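Local coordinates for zona occludens toxin N-terminal domain-containing protein (Neisseria meningitidis MC58, PDB 2R2A) that is the N-terminal domain of a zonular occludens toxin-like membrane protein of unproven function, with a P-loop NTPase fold that probably binds nucleoside phosphates, at residues A[16-21]-A[148-153]; A[25-30]-A[183-188]; A[75-80]-A[98-103]; A[114-119]-A[138-143]. All blocks are in the same frame, centred on the assembly; numbering follows the deposited sequence.

Interaction 1 (A[16-21]-A[148-153]); sequences SGKTLK and YHIASN. With SO4 (sulfate ion), chain C.
Ile150, on strand 144-152, pushes its side chain against the loop leading into helix 18-28, at Ser16 and Gly17, and its two branches divide the work. The CG2 methyl lies 3.4 Å from Ser16 O and meets Ser16 CB. The other branch, with CG1 anti to the carbonyl carbon (chi1 -55°) and the chain extended beyond it, carries CD1 against the Gly17-Lys18 peptide, where it stops 3.5 Å from Gly17 C and touches Lys18 N and CG. Ser16 turns its CB toward the strand, but its hydroxyl is hydrogen-bonded to Thr13 O, and Arg158 NH1 binds Ser16 O. Gly17, at the N-cap of helix 18-28, has a positive phi of 102°, a backbone shape that glycine takes easily.

A sulfate ion, probably from the crystallisation liquor, fills the anion site. Its O4 is gripped by Lys18 N in a nearly straight bond and by Lys18 NZ at 2.8 Å. Gly17 N forks through bent bonds to O2 at 3.0 Å and, longer, to O4, while Thr19 N holds O3 at 3.0 Å. Lys18 reaches O4 because its chain folds back at chi3 and chi4; NZ also bonds Gly12 O. Gly15 N also bonds the sulfate. This fits a Walker A P-loop, with sulfate probably marking a nucleotide phosphate position. The chemistry is split: polar N-H groups face the anion, while an apolar isoleucine backs the same peptides.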
# COMPACT_ATOMS: atom_id res chain seq x y z
N SER A 16 2.82 15.08 3.49
CA SER A 16 1.60 15.40 2.71
C SER A 16 0.35 14.74 3.29
O SER A 16 -0.76 15.12 2.94
CB SER A 16 1.79 15.01 1.22
OG SER A 16 1.91 13.60 1.08
N GLY A 17 0.52 13.71 4.12
CA GLY A 17 -0.61 13.03 4.79
C GLY A 17 -1.04 11.69 4.19
O GLY A 17 -2.22 11.31 4.27
N LYS A 18 -0.08 10.95 3.65
CA LYS A 18 -0.39 9.68 3.03
C LYS A 18 -0.81 8.67 4.11
O LYS A 18 -1.80 7.97 3.93
CB LYS A 18 0.83 9.13 2.25
CG LYS A 18 1.35 9.94 1.05
CD LYS A 18 2.57 9.20 0.38
CE LYS A 18 3.79 9.00 1.33
NZ LYS A 18 4.42 10.34 1.68
N THR A 19 -0.05 8.58 5.21
CA THR A 19 -0.40 7.61 6.24
C THR A 19 -1.75 7.93 6.88
O THR A 19 -2.56 7.02 7.09
CB THR A 19 0.70 7.47 7.34
OG1 THR A 19 1.90 7.00 6.74
CG2 THR A 19 0.28 6.43 8.37
N LEU A 20 -2.01 9.19 7.17
CA LEU A 20 -3.34 9.53 7.77
C LEU A 20 -4.48 9.25 6.81
O LEU A 20 -5.53 8.78 7.22
CB LEU A 20 -3.39 11.00 8.18
CG LEU A 20 -2.54 11.37 9.38
CD1 LEU A 20 -2.53 12.85 9.46
CD2 LEU A 20 -3.14 10.74 10.65
N LYS A 21 -4.29 9.53 5.51
CA LYS A 21 -5.31 9.11 4.53
C LYS A 21 -5.53 7.58 4.55
O LYS A 21 -6.67 7.11 4.53
CB LYS A 21 -4.96 9.63 3.12
CG LYS A 21 -5.99 9.23 2.05
CD LYS A 21 -7.34 9.89 2.41
CE LYS A 21 -8.46 9.52 1.45
NZ LYS A 21 -9.67 10.29 1.98
N TYR A 148 -3.84 7.22 -5.90
CA TYR A 148 -4.11 8.54 -5.31
C TYR A 148 -2.81 9.25 -5.13
O TYR A 148 -1.81 8.65 -4.68
CB TYR A 148 -4.67 8.36 -3.90
CG TYR A 148 -6.05 7.78 -3.82
CD1 TYR A 148 -7.16 8.45 -4.34
CD2 TYR A 148 -6.25 6.56 -3.19
CE1 TYR A 148 -8.47 7.90 -4.19
CE2 TYR A 148 -7.50 6.01 -3.06
CZ TYR A 148 -8.62 6.68 -3.57
OH TYR A 148 -9.87 6.09 -3.40
N HIS A 149 -2.78 10.52 -5.45
CA HIS A 149 -1.60 11.31 -5.19
C HIS A 149 -2.06 12.59 -4.44
O HIS A 149 -3.07 13.23 -4.84
CB HIS A 149 -0.91 11.72 -6.50
CG HIS A 149 0.27 12.63 -6.27
ND1 HIS A 149 1.53 12.14 -5.96
CD2 HIS A 149 0.38 13.97 -6.29
CE1 HIS A 149 2.36 13.16 -5.80
NE2 HIS A 149 1.68 14.28 -5.95
N ILE A 150 -1.38 12.94 -3.36
CA ILE A 150 -1.70 14.14 -2.61
C ILE A 150 -0.84 15.29 -3.14
O ILE A 150 0.40 15.28 -3.03
CB ILE A 150 -1.46 13.93 -1.07
CG1 ILE A 150 -2.26 12.70 -0.59
CG2 ILE A 150 -1.86 15.23 -0.31
CD1 ILE A 150 -1.82 12.25 0.81
N ALA A 151 -1.50 16.26 -3.75
CA ALA A 151 -0.81 17.42 -4.28
C ALA A 151 -1.05 18.59 -3.34
O ALA A 151 -2.12 18.69 -2.71
CB ALA A 151 -1.34 17.72 -5.69
N SER A 152 -0.08 19.48 -3.20
CA SER A 152 -0.27 20.63 -2.34
C SER A 152 0.01 21.88 -3.15
O SER A 152 0.94 21.92 -3.96
CB SER A 152 0.64 20.59 -1.11
OG SER A 152 0.88 21.90 -0.60
N ASN A 153 -0.80 22.90 -2.95
CA ASN A 153 -0.49 24.17 -3.61
C ASN A 153 0.46 25.11 -2.89
O ASN A 153 0.62 26.27 -3.31
CB ASN A 153 -1.78 24.95 -3.98
CG ASN A 153 -2.42 25.68 -2.79
OD1 ASN A 153 -1.99 25.57 -1.64
ND2 ASN A 153 -3.45 26.50 -3.10
S SO4 C . 3.09 11.27 5.09
O1 SO4 C . 4.50 11.17 5.16
O2 SO4 C . 2.56 12.37 5.82
O3 SO4 C . 2.60 9.99 5.59
O4 SO4 C . 2.73 11.44 3.68

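Interaction 2 (A[25-30]-A[183-188]); sequences MMANDE and TLDKKV
Asn28 ND2 gives a hydrogen to Asp185 OD2 at 2.8 Å, the hydrogen bond that joins the two segments, 25-30 and 183-188. The amide and carboxylate planes are only 23° apart, and OD2 accepts on its anti lone pair, the one turned away from OD1. The bond is somewhat bent, with an N-H...O angle of 144°, and OD2 is tilted somewhat out of the Asn28 amide plane. Beside it, Ala27 CB makes a looser contact with the same oxygen at 4.1 Å.

The carboxylate is held from behind by an Asx turn: Asp185 OD1 accepts from Lys187 N at 2.8 Å, again with its anti lone pair, at the start of a type I beta turn closed by Val188 N bonding to Asp185 O. Both oxygens are therefore committed, one to the loop itself and one to the helix. CG stands anti to the Asp185 backbone N (chi1 -168°), which sends the group across to Asn28. On the helix side, Asn28 ND2 also bonds Ser24 O, one turn back, while Ser24 OG receives Asp185 N. Further in, Leu184 and Val188 lay their side chains on Leu20 of the same helix.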
# COMPACT_ATOMS: atom_id res chain seq x y z
N MSE A 25 -8.95 5.56 5.52
CA MSE A 25 -9.57 4.50 4.70
C MSE A 25 -9.84 3.25 5.50
O MSE A 25 -10.91 2.64 5.39
CB MSE A 25 -8.68 4.20 3.48
CG MSE A 25 -8.60 5.43 2.57
SE MSE A 25 -7.14 5.33 1.23
CE MSE A 25 -8.09 4.07 0.14
N MSE A 26 -8.87 2.84 6.29
CA MSE A 26 -9.06 1.66 7.14
C MSE A 26 -10.24 1.87 8.10
O MSE A 26 -10.91 0.91 8.48
CB MSE A 26 -7.81 1.38 7.92
CG MSE A 26 -6.58 1.13 7.07
SE MSE A 26 -5.04 0.73 8.18
CE MSE A 26 -5.58 -1.07 8.77
N ALA A 27 -10.47 3.11 8.51
CA ALA A 27 -11.54 3.45 9.47
C ALA A 27 -12.93 3.48 8.83
O ALA A 27 -13.95 3.37 9.55
CB ALA A 27 -11.25 4.78 10.13
N ASN A 28 -12.97 3.58 7.50
CA ASN A 28 -14.22 3.80 6.80
C ASN A 28 -14.60 2.83 5.71
O ASN A 28 -15.79 2.55 5.52
CB ASN A 28 -14.25 5.20 6.23
CG ASN A 28 -14.42 6.23 7.29
OD1 ASN A 28 -15.46 6.30 7.96
ND2 ASN A 28 -13.38 7.04 7.49
N ASP A 29 -13.60 2.31 5.00
CA ASP A 29 -13.84 1.60 3.76
C ASP A 29 -14.39 0.18 4.01
O ASP A 29 -13.99 -0.48 4.97
CB ASP A 29 -12.54 1.57 2.97
CG ASP A 29 -12.19 2.94 2.35
OD1 ASP A 29 -12.84 3.98 2.70
OD2 ASP A 29 -11.25 2.95 1.51
N GLU A 30 -15.27 -0.28 3.13
CA GLU A 30 -15.89 -1.62 3.25
C GLU A 30 -14.93 -2.79 3.47
O GLU A 30 -15.23 -3.71 4.25
CB GLU A 30 -16.72 -1.91 1.99
CG GLU A 30 -18.15 -1.36 2.01
CD GLU A 30 -18.96 -1.89 3.19
OE1 GLU A 30 -19.02 -3.14 3.39
OE2 GLU A 30 -19.50 -1.05 3.94
N THR A 183 -9.39 14.88 2.42
CA THR A 183 -10.33 14.73 3.53
C THR A 183 -9.85 13.62 4.47
O THR A 183 -9.23 12.66 4.03
CB THR A 183 -11.77 14.44 2.99
OG1 THR A 183 -12.28 15.60 2.32
CG2 THR A 183 -12.71 14.05 4.07
N LEU A 184 -10.12 13.78 5.76
CA LEU A 184 -9.78 12.75 6.76
C LEU A 184 -10.98 12.44 7.63
O LEU A 184 -11.85 13.29 7.82
CB LEU A 184 -8.63 13.20 7.68
CG LEU A 184 -7.26 13.37 7.00
CD1 LEU A 184 -6.21 13.83 8.00
CD2 LEU A 184 -6.80 12.09 6.32
N ASP A 185 -10.96 11.24 8.21
CA ASP A 185 -11.90 10.90 9.30
C ASP A 185 -11.48 11.70 10.53
O ASP A 185 -10.31 11.66 10.93
CB ASP A 185 -11.81 9.41 9.61
CG ASP A 185 -12.94 8.91 10.51
OD1 ASP A 185 -13.06 9.39 11.66
OD2 ASP A 185 -13.72 8.05 10.04
N LYS A 186 -12.39 12.44 11.13
CA LYS A 186 -12.00 13.26 12.28
C LYS A 186 -11.54 12.42 13.50
O LYS A 186 -10.91 12.95 14.41
CB LYS A 186 -13.12 14.25 12.65
CG LYS A 186 -14.43 13.59 13.03
CD LYS A 186 -15.49 14.61 13.48
CE LYS A 186 -16.17 15.30 12.27
NZ LYS A 186 -17.51 15.85 12.64
N LYS A 187 -11.84 11.13 13.50
CA LYS A 187 -11.37 10.24 14.58
C LYS A 187 -10.07 9.51 14.22
O LYS A 187 -9.71 8.53 14.88
CB LYS A 187 -12.46 9.23 14.96
CG LYS A 187 -13.71 9.93 15.42
CD LYS A 187 -14.68 8.98 16.09
CE LYS A 187 -15.93 9.74 16.45
NZ LYS A 187 -15.61 11.16 16.84
N VAL A 188 -9.38 9.98 13.18
CA VAL A 188 -8.23 9.26 12.67
C VAL A 188 -7.18 9.02 13.77
O VAL A 188 -6.58 7.96 13.85
CB VAL A 188 -7.61 9.94 11.40
CG1 VAL A 188 -6.97 11.26 11.76
CG2 VAL A 188 -6.59 9.02 10.74

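Interaction 3 (A[75-80]-A[98-103]); sequences HDMYEW and DVWPAR
His75 and Val99 bring the two backbones nearest, with CA atoms 6.3 Å apart, where the residues leading into helix 77-80 pass the irregular loop that follows strand 90-93. Asp76 occupies the N-cap position, although its carboxylate makes no capping bond; Glu79 N closes the first turn on Asp76 O.

The His75 ring turns its CE1 edge to Asp98 O, 3.1 Å away and near the ring plane; the same carbon comes within 4.0 Å of Val99 CA. The nitrogens on both sides of CE1 have other partners: NE2 is hydrogen-bonded to Thr59 O, and ND1 has a weak, long contact with a water that donates to Val99 O at 2.6 Å. This makes at most a weak water link between ring and loop, beside the CH contact.

Deeper in, the selenomethionine Met77 meets Trp100 in a Met-aromatic contact. Its CG is anti to the backbone N (chi1 -166°), and the chain runs out to place SE 4.1 Å from Trp100 CH2. The selenium lies 5.2 Å from the centroid of the six-membered ring and 82° off its normal, so it abuts the edge rather than the face. One face of that indole is taken by Val99 CG1, 3.5 Å above the plane and over its centre.

Trp100 NE1 is hydrogen-bonded to Asn112 O of helix 111-114. Met77 packs in turn on Ile57 and Val91, so the Met77-Trp100 half of the contact packs between helix 111-114 and strands 55-58 and 90-93.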
# COMPACT_ATOMS: atom_id res chain seq x y z
N HIS A 75 10.07 -9.48 2.44
CA HIS A 75 10.91 -9.89 1.33
C HIS A 75 10.64 -11.30 0.82
O HIS A 75 10.96 -11.59 -0.34
CB HIS A 75 12.39 -9.59 1.59
CG HIS A 75 12.66 -8.13 1.73
ND1 HIS A 75 12.92 -7.31 0.65
CD2 HIS A 75 12.65 -7.32 2.82
CE1 HIS A 75 13.08 -6.06 1.07
NE2 HIS A 75 12.91 -6.04 2.38
N ASP A 76 10.06 -12.16 1.65
CA ASP A 76 9.61 -13.45 1.14
C ASP A 76 8.09 -13.59 1.25
O ASP A 76 7.60 -14.67 1.54
CB ASP A 76 10.33 -14.61 1.84
CG ASP A 76 10.19 -14.58 3.35
OD1 ASP A 76 9.47 -13.71 3.90
OD2 ASP A 76 10.81 -15.45 4.00
N MSE A 77 7.37 -12.49 0.99
CA MSE A 77 5.91 -12.48 1.00
C MSE A 77 5.37 -13.51 0.02
O MSE A 77 4.33 -14.11 0.28
CB MSE A 77 5.39 -11.09 0.61
CG MSE A 77 3.90 -10.87 0.91
SE MSE A 77 3.39 -9.02 0.50
CE MSE A 77 4.38 -8.11 1.89
N TYR A 78 6.07 -13.70 -1.09
CA TYR A 78 5.67 -14.67 -2.09
C TYR A 78 5.51 -16.08 -1.47
O TYR A 78 4.76 -16.88 -1.99
CB TYR A 78 6.67 -14.69 -3.26
CG TYR A 78 8.04 -15.23 -2.93
CD1 TYR A 78 9.05 -14.40 -2.42
CD2 TYR A 78 8.35 -16.58 -3.16
CE1 TYR A 78 10.32 -14.91 -2.13
CE2 TYR A 78 9.60 -17.08 -2.87
CZ TYR A 78 10.58 -16.25 -2.35
OH TYR A 78 11.81 -16.78 -2.06
N GLU A 79 6.21 -16.34 -0.36
CA GLU A 79 6.13 -17.63 0.32
C GLU A 79 4.92 -17.67 1.27
O GLU A 79 3.93 -18.35 0.98
CB GLU A 79 7.42 -17.94 1.08
CG GLU A 79 8.63 -18.32 0.21
CD GLU A 79 9.80 -18.91 1.02
OE1 GLU A 79 10.89 -19.12 0.44
OE2 GLU A 79 9.63 -19.19 2.22
N TRP A 80 5.00 -16.94 2.38
CA TRP A 80 3.96 -16.97 3.41
C TRP A 80 2.57 -16.44 3.01
O TRP A 80 1.59 -16.80 3.66
CB TRP A 80 4.42 -16.27 4.69
CG TRP A 80 4.94 -14.86 4.54
CD1 TRP A 80 6.25 -14.50 4.38
CD2 TRP A 80 4.19 -13.63 4.62
NE1 TRP A 80 6.35 -13.13 4.31
CE2 TRP A 80 5.12 -12.57 4.46
CE3 TRP A 80 2.83 -13.32 4.79
CZ2 TRP A 80 4.73 -11.21 4.48
CZ3 TRP A 80 2.44 -11.97 4.80
CH2 TRP A 80 3.40 -10.93 4.64
N ASP A 98 11.21 0.10 -0.58
CA ASP A 98 12.07 -0.79 0.23
C ASP A 98 11.85 -2.27 -0.09
O ASP A 98 12.73 -3.10 0.22
CB ASP A 98 11.82 -0.55 1.72
CG ASP A 98 12.30 0.82 2.16
OD1 ASP A 98 13.05 1.48 1.39
OD2 ASP A 98 11.93 1.27 3.26
N VAL A 99 10.71 -2.61 -0.68
CA VAL A 99 10.35 -4.01 -0.97
C VAL A 99 10.39 -4.25 -2.47
O VAL A 99 10.92 -5.28 -2.92
CB VAL A 99 8.92 -4.35 -0.49
CG1 VAL A 99 8.62 -5.83 -0.71
CG2 VAL A 99 8.71 -3.96 0.95
N TRP A 100 9.85 -3.29 -3.24
CA TRP A 100 9.64 -3.40 -4.68
C TRP A 100 10.22 -2.17 -5.39
O TRP A 100 9.46 -1.38 -5.97
CB TRP A 100 8.15 -3.52 -4.99
CG TRP A 100 7.52 -4.78 -4.41
CD1 TRP A 100 7.85 -6.07 -4.73
CD2 TRP A 100 6.49 -4.87 -3.43
NE1 TRP A 100 7.09 -6.95 -4.00
CE2 TRP A 100 6.22 -6.24 -3.22
CE3 TRP A 100 5.73 -3.91 -2.74
CZ2 TRP A 100 5.28 -6.69 -2.30
CZ3 TRP A 100 4.77 -4.36 -1.85
CH2 TRP A 100 4.55 -5.74 -1.64
N PRO A 101 11.55 -1.98 -5.32
CA PRO A 101 12.17 -0.82 -5.97
C PRO A 101 12.10 -0.95 -7.50
O PRO A 101 11.97 -2.08 -8.02
CB PRO A 101 13.65 -0.90 -5.51
CG PRO A 101 13.87 -2.38 -5.23
CD PRO A 101 12.56 -2.86 -4.68
N ALA A 102 12.23 0.18 -8.19
CA ALA A 102 12.49 0.15 -9.63
C ALA A 102 13.74 -0.75 -9.93
O ALA A 102 14.71 -0.76 -9.14
CB ALA A 102 12.75 1.54 -10.11
N ARG A 103 13.69 -1.49 -11.04
CA ARG A 103 14.81 -2.38 -11.44
C ARG A 103 15.31 -2.10 -12.87
O ARG A 103 14.60 -1.50 -13.64
CB ARG A 103 14.36 -3.83 -11.32
CG ARG A 103 14.19 -4.29 -9.90
CD ARG A 103 13.72 -5.76 -9.81
NE ARG A 103 14.58 -6.72 -10.54
CZ ARG A 103 15.74 -7.26 -10.11
NH1 ARG A 103 16.28 -6.96 -8.92
NH2 ARG A 103 16.37 -8.14 -10.89
O HOH W 1 11.13 -7.74 -2.22

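Interaction 4 (A[114-119]-A[138-143]); sequences QWLNTH and QNLRTL
Leu116 to Leu140 and Asn117 to Leu143 are the nearest backbone pairs, with CA atoms 7.1 and 6.8 Å apart, as the 3-10 turn at 116-117 runs beside the helix starting at Gln138. Leu143 contributes the largest buried surface and spreads its two methyls over neighbouring residues. CD1 presses on Leu116 CB at 3.7 Å and also touches Leu116 C, while CD2 lies 3.8 Å from Asn117 CA and brushes Asn117 CB.

Leu116 uses its far end on Leu140. The two CD1 methyls meet at 3.7 Å, with Leu116 CD1 also lying near Leu140 CB. Leu140 reaches across because its CG is anti to its own backbone N (chi1 173°), which swings a side chain that starts off to one side round to Leu116. The other methyl of Leu116, CD2, sits 3.4 Å above the Trp115 ring, toward its rim.

Ile126 of strand 125-130 packs on Leu116, and Ile7 of strand 7-11 on Leu140 and Leu143. The join between turn and helix is therefore made mainly by leucine methyls, with the backbone and CB of Asn117 sharing in it. Its hold is probably van der Waals and hydrophobic, without directional bonds between the two segments, and exclusion of water is likely to matter most at the buried Leu116-Leu140 end.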
# COMPACT_ATOMS: atom_id res chain seq x y z
N GLN A 114 7.24 -11.60 -8.99
CA GLN A 114 6.54 -12.49 -9.96
C GLN A 114 5.11 -12.83 -9.54
O GLN A 114 4.22 -12.99 -10.39
CB GLN A 114 7.32 -13.80 -10.18
CG GLN A 114 8.67 -13.62 -10.85
CD GLN A 114 9.39 -14.91 -11.19
OE1 GLN A 114 9.24 -15.93 -10.50
NE2 GLN A 114 10.20 -14.87 -12.24
N TRP A 115 4.91 -12.98 -8.24
CA TRP A 115 3.62 -13.42 -7.69
C TRP A 115 2.53 -12.36 -7.76
O TRP A 115 1.34 -12.67 -7.68
CB TRP A 115 3.78 -13.91 -6.25
CG TRP A 115 3.96 -12.82 -5.26
CD1 TRP A 115 5.14 -12.21 -4.94
CD2 TRP A 115 2.95 -12.21 -4.45
NE1 TRP A 115 4.93 -11.24 -3.99
CE2 TRP A 115 3.59 -11.21 -3.67
CE3 TRP A 115 1.56 -12.38 -4.32
CZ2 TRP A 115 2.90 -10.41 -2.75
CZ3 TRP A 115 0.87 -11.58 -3.41
CH2 TRP A 115 1.55 -10.60 -2.64
N LEU A 116 2.94 -11.09 -7.91
CA LEU A 116 2.02 -9.99 -7.81
C LEU A 116 0.96 -10.06 -8.86
O LEU A 116 -0.20 -9.74 -8.59
CB LEU A 116 2.75 -8.64 -7.89
CG LEU A 116 3.65 -8.30 -6.71
CD1 LEU A 116 4.38 -7.00 -6.98
CD2 LEU A 116 2.86 -8.18 -5.43
N ASN A 117 1.33 -10.49 -10.07
CA ASN A 117 0.37 -10.45 -11.15
C ASN A 117 -0.73 -11.49 -10.96
O ASN A 117 -1.75 -11.42 -11.63
CB ASN A 117 1.05 -10.57 -12.52
CG ASN A 117 1.42 -11.98 -12.83
OD1 ASN A 117 0.66 -12.70 -13.48
ND2 ASN A 117 2.57 -12.42 -12.35
N THR A 118 -0.52 -12.43 -10.04
CA THR A 118 -1.56 -13.38 -9.63
C THR A 118 -2.06 -13.21 -8.19
O THR A 118 -2.61 -14.14 -7.59
CB THR A 118 -1.14 -14.86 -9.88
OG1 THR A 118 0.15 -15.12 -9.31
CG2 THR A 118 -1.10 -15.15 -11.38
N HIS A 119 -1.91 -11.99 -7.65
CA HIS A 119 -2.36 -11.67 -6.29
C HIS A 119 -3.86 -11.88 -6.04
O HIS A 119 -4.25 -12.06 -4.89
CB HIS A 119 -1.97 -10.23 -5.90
CG HIS A 119 -2.87 -9.19 -6.49
ND1 HIS A 119 -3.92 -8.63 -5.78
CD2 HIS A 119 -2.90 -8.61 -7.71
CE1 HIS A 119 -4.55 -7.76 -6.54
NE2 HIS A 119 -3.95 -7.72 -7.72
N GLN A 138 8.38 -1.17 -12.15
CA GLN A 138 7.41 -1.04 -13.25
C GLN A 138 6.43 -2.20 -13.27
O GLN A 138 5.26 -2.03 -13.63
CB GLN A 138 8.14 -0.95 -14.61
CG GLN A 138 8.70 0.45 -14.91
CD GLN A 138 9.28 0.66 -16.32
OE1 GLN A 138 9.52 1.80 -16.74
NE2 GLN A 138 9.51 -0.44 -17.06
N ASN A 139 6.91 -3.38 -12.86
CA ASN A 139 6.10 -4.59 -12.88
C ASN A 139 5.01 -4.55 -11.80
O ASN A 139 3.94 -5.13 -11.97
CB ASN A 139 7.00 -5.84 -12.82
CG ASN A 139 7.63 -6.17 -14.19
OD1 ASN A 139 6.96 -6.11 -15.23
ND2 ASN A 139 8.91 -6.56 -14.19
N LEU A 140 5.26 -3.81 -10.72
CA LEU A 140 4.22 -3.54 -9.73
C LEU A 140 3.29 -2.42 -10.22
O LEU A 140 2.07 -2.52 -10.08
CB LEU A 140 4.84 -3.12 -8.37
CG LEU A 140 3.99 -2.62 -7.19
CD1 LEU A 140 2.91 -3.60 -6.78
CD2 LEU A 140 4.98 -2.34 -5.98
N ARG A 141 3.87 -1.37 -10.80
CA ARG A 141 3.10 -0.21 -11.27
C ARG A 141 2.08 -0.59 -12.32
O ARG A 141 0.94 -0.07 -12.34
CB ARG A 141 4.04 0.86 -11.82
CG ARG A 141 4.72 1.68 -10.74
CD ARG A 141 5.53 2.80 -11.34
NE ARG A 141 6.96 2.48 -11.57
CZ ARG A 141 7.69 3.02 -12.54
NH1 ARG A 141 7.11 3.85 -13.40
NH2 ARG A 141 8.99 2.73 -12.68
N THR A 142 2.47 -1.51 -13.21
CA THR A 142 1.58 -1.97 -14.28
C THR A 142 0.28 -2.60 -13.75
O THR A 142 -0.73 -2.61 -14.43
CB THR A 142 2.30 -2.94 -15.26
OG1 THR A 142 1.61 -2.97 -16.52
CG2 THR A 142 2.34 -4.37 -14.70
N LEU A 143 0.34 -3.13 -12.53
CA LEU A 143 -0.81 -3.81 -11.91
C LEU A 143 -1.73 -2.90 -11.11
O LEU A 143 -2.82 -3.32 -10.69
CB LEU A 143 -0.31 -4.93 -11.01
CG LEU A 143 0.50 -6.01 -11.70
CD1 LEU A 143 1.26 -6.70 -10.60
CD2 LEU A 143 -0.38 -6.97 -12.54

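From the N terminus, segment 16-21 ends the probable P-loop and begins helix 18-28, and the long loop to strand 144-152 is closed by interaction 1. Interaction 2 starts farther along the same helix and closes on the segment after strand 178-181, so the two cross along the chain; they touch where Lys21 NZ probably bonds Thr183 O. Interactions 3 and 4 lie in series, both nested inside the loops of 1 and 2, on the other side of the chain's centre. They share a core through Trp100, Leu140, Met77 and Trp115. Interactions 1 and 3 have centres about 24 Å apart, so two separate clusters fasten helices and loops around one mixed sheet.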